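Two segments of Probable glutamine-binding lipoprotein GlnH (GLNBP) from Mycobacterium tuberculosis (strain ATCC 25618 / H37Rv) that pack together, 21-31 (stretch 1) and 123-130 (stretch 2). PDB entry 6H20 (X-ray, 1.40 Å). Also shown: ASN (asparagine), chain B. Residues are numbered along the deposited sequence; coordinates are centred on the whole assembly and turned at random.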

# COMPACT_ATOMS: atom_id res chain seq x y z
N SER A 21 12.49 -3.83 -18.20
CA SER A 21 11.27 -3.48 -18.92
C SER A 21 10.15 -3.04 -17.98
O SER A 21 9.03 -2.79 -18.45
CB SER A 21 10.81 -4.64 -19.80
OG SER A 21 10.16 -5.65 -19.05
N SER A 22 10.43 -2.93 -16.68
CA SER A 22 9.39 -2.66 -15.71
C SER A 22 8.75 -1.29 -15.92
O SER A 22 7.59 -1.09 -15.54
CB SER A 22 9.97 -2.74 -14.30
OG SER A 22 10.91 -1.71 -14.09
N GLN A 23 9.47 -0.35 -16.52
CA GLN A 23 8.97 1.00 -16.74
C GLN A 23 8.49 1.24 -18.16
O GLN A 23 8.16 2.38 -18.51
CB GLN A 23 10.03 2.03 -16.35
CG GLN A 23 10.47 1.94 -14.90
CD GLN A 23 9.30 1.90 -13.94
OE1 GLN A 23 8.43 2.77 -13.98
NE2 GLN A 23 9.26 0.89 -13.08
N ASP A 24 8.44 0.18 -18.98
CA ASP A 24 7.99 0.31 -20.37
C ASP A 24 6.66 1.04 -20.47
O ASP A 24 6.46 1.88 -21.35
CB ASP A 24 7.86 -1.08 -21.00
CG ASP A 24 9.14 -1.53 -21.68
OD1 ASP A 24 10.15 -0.80 -21.61
OD2 ASP A 24 9.13 -2.62 -22.29
N CYS A 25 5.73 0.74 -19.56
CA CYS A 25 4.36 1.21 -19.68
C CYS A 25 4.11 2.57 -19.05
O CYS A 25 3.00 3.09 -19.18
CB CYS A 25 3.40 0.17 -19.09
SG CYS A 25 3.16 0.26 -17.30
N ASP A 26 5.12 3.17 -18.39
CA ASP A 26 4.95 4.43 -17.65
C ASP A 26 3.78 4.27 -16.68
O ASP A 26 2.73 4.90 -16.86
CB ASP A 26 4.70 5.60 -18.61
CG ASP A 26 4.72 6.94 -17.91
OD1 ASP A 26 5.13 7.01 -16.73
OD2 ASP A 26 4.31 7.94 -18.54
N PRO A 27 3.94 3.46 -15.63
CA PRO A 27 2.76 2.98 -14.91
C PRO A 27 2.00 4.06 -14.17
O PRO A 27 0.78 3.91 -14.01
CB PRO A 27 3.35 1.92 -13.95
CG PRO A 27 4.75 2.38 -13.74
CD PRO A 27 5.20 2.97 -15.04
N THR A 28 2.65 5.13 -13.71
CA THR A 28 1.97 6.06 -12.82
C THR A 28 1.08 7.07 -13.53
O THR A 28 0.36 7.81 -12.85
CB THR A 28 2.96 6.81 -11.93
OG1 THR A 28 3.83 7.60 -12.74
CG2 THR A 28 3.79 5.82 -11.09
N ALA A 29 1.09 7.13 -14.86
CA ALA A 29 0.20 8.04 -15.57
C ALA A 29 -1.22 7.47 -15.59
O ALA A 29 -1.42 6.29 -15.88
CB ALA A 29 0.69 8.23 -17.00
N SER A 30 -2.19 8.33 -15.28
CA SER A 30 -3.58 7.89 -15.14
C SER A 30 -4.51 8.80 -15.94
O SER A 30 -4.04 9.60 -16.76
CB SER A 30 -3.95 7.83 -13.65
OG SER A 30 -5.24 7.29 -13.42
N LEU A 31 -5.82 8.72 -15.71
CA LEU A 31 -6.79 9.41 -16.56
C LEU A 31 -7.20 10.75 -15.97
O LEU A 31 -7.48 10.87 -14.78
CB LEU A 31 -8.04 8.54 -16.72
CG LEU A 31 -7.81 7.23 -17.49
CD1 LEU A 31 -9.09 6.42 -17.52
CD2 LEU A 31 -7.32 7.53 -18.90
N SER A 123 1.06 -0.48 -4.63
CA SER A 123 2.01 0.06 -5.59
C SER A 123 1.53 -0.13 -7.02
O SER A 123 1.06 -1.20 -7.41
CB SER A 123 3.37 -0.61 -5.44
OG SER A 123 3.91 -0.31 -4.18
N ILE A 124 1.66 0.93 -7.80
CA ILE A 124 1.26 0.93 -9.21
C ILE A 124 2.41 0.33 -10.01
O ILE A 124 3.52 0.88 -10.00
CB ILE A 124 0.98 2.36 -9.68
CG1 ILE A 124 -0.15 3.02 -8.88
CG2 ILE A 124 0.66 2.38 -11.18
CD1 ILE A 124 -0.11 4.57 -8.94
N THR A 125 2.15 -0.78 -10.70
CA THR A 125 3.18 -1.42 -11.51
C THR A 125 2.61 -1.75 -12.89
O THR A 125 1.39 -1.84 -13.09
CB THR A 125 3.70 -2.73 -10.89
OG1 THR A 125 2.67 -3.72 -10.91
CG2 THR A 125 4.18 -2.49 -9.44
N CYS A 126 3.52 -1.96 -13.84
CA CYS A 126 3.08 -2.32 -15.19
C CYS A 126 2.39 -3.68 -15.20
O CYS A 126 1.37 -3.85 -15.89
CB CYS A 126 4.28 -2.31 -16.14
SG CYS A 126 4.81 -0.63 -16.50
N GLU A 127 2.91 -4.65 -14.46
CA GLU A 127 2.26 -5.96 -14.41
C GLU A 127 0.85 -5.85 -13.83
O GLU A 127 -0.09 -6.46 -14.35
CB GLU A 127 3.10 -6.95 -13.61
CG GLU A 127 4.24 -7.58 -14.39
CD GLU A 127 3.78 -8.19 -15.71
OE1 GLU A 127 4.19 -7.68 -16.78
OE2 GLU A 127 3.02 -9.18 -15.68
N ARG A 128 0.68 -5.05 -12.77
CA ARG A 128 -0.66 -4.91 -12.21
C ARG A 128 -1.58 -4.15 -13.15
O ARG A 128 -2.79 -4.41 -13.18
CB ARG A 128 -0.60 -4.23 -10.84
CG ARG A 128 -0.03 -5.14 -9.77
CD ARG A 128 0.27 -4.36 -8.49
NE ARG A 128 0.81 -5.27 -7.48
CZ ARG A 128 1.18 -4.89 -6.26
NH1 ARG A 128 1.04 -3.61 -5.90
NH2 ARG A 128 1.66 -5.78 -5.40
N ARG A 129 -1.03 -3.22 -13.93
CA ARG A 129 -1.85 -2.45 -14.86
C ARG A 129 -2.40 -3.30 -16.01
O ARG A 129 -3.33 -2.85 -16.68
CB ARG A 129 -1.06 -1.26 -15.39
CG ARG A 129 -1.25 -0.03 -14.53
CD ARG A 129 -0.97 1.24 -15.30
NE ARG A 129 -1.41 2.45 -14.62
CZ ARG A 129 -2.66 2.90 -14.60
NH1 ARG A 129 -3.63 2.22 -15.21
NH2 ARG A 129 -2.96 4.03 -13.97
N LYS A 130 -1.83 -4.48 -16.24
CA LYS A 130 -2.44 -5.41 -17.20
C LYS A 130 -3.76 -5.96 -16.69
O LYS A 130 -4.57 -6.45 -17.48
CB LYS A 130 -1.49 -6.58 -17.46
CG LYS A 130 -0.20 -6.23 -18.17
CD LYS A 130 0.71 -7.45 -18.28
CE LYS A 130 2.04 -7.08 -18.92
NZ LYS A 130 2.34 -7.90 -20.11
N ASN B . 3.27 -1.53 -1.55
CA ASN B . 3.68 -2.93 -1.66
C ASN B . 2.80 -3.64 -2.67
O ASN B . 2.82 -4.88 -2.76
CB ASN B . 3.63 -3.63 -0.30
CG ASN B . 2.22 -3.79 0.21
OD1 ASN B . 1.28 -3.15 -0.25
ND2 ASN B . 2.06 -4.70 1.15
OXT ASN B . 2.06 -2.95 -3.40
O HOH W 1 -1.41 5.58 -12.12
O HOH W 2 -5.35 4.91 -15.75

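A disulfide bond joins the two stretches, linking residues about a hundred positions apart in one chain. Cys25 SG and Cys126 SG lie 2.0 Å apart, with a chi3 of -98°. Both CA-to-CB bonds point toward the opposite stretch, Cys25 with chi1 in p and Cys126 in m. Cys126 gives up more area to the contact than any other residue here.

Two consecutive type I turns shape stretch 1, from Gln23 to Asp26 and from Asp26 to Ala29. Cys25 sits within the first and Pro27 within the second. Asp26, between them, directs its CA-to-CB bond away and leaves its carboxylate clear of the contact.

Pro27 is buried and lies against the start of the short helix. Its CB is 3.9 Å from Cys126 SG and 3.9 Å from Ile124 CG2. The compact, apolar ring suits this place between a sulfur and a methyl group. Ile124 is also buried, and its CA-to-CB bond points toward stretch 1.

Arg129 supplies the one direct hydrogen bond across the contact. Its NE donates to Pro27 O at 2.7 Å, with the carbonyl at the guanidinium edge, near its plane. The long side chain reaches from the helix to the backbone of the second turn. Water 1 extends this link: it accepts from Arg129 NH2 at 2.9 Å and donates weakly to Thr28 O at 2.9 Å. Water 2 makes weak bonds to Arg129 NH2, at 3.1 Å, and Ser30 OG, at 3.3 Å.

Thr125 caps the helix, its OG1 accepting from Arg128 N at 3.0 Å. Arg128 makes no contact with stretch 1. It serves the bound asparagine instead, NH1 donating to ASN OXT at 2.8 Å and NH2 to ASN O at 3.0 Å.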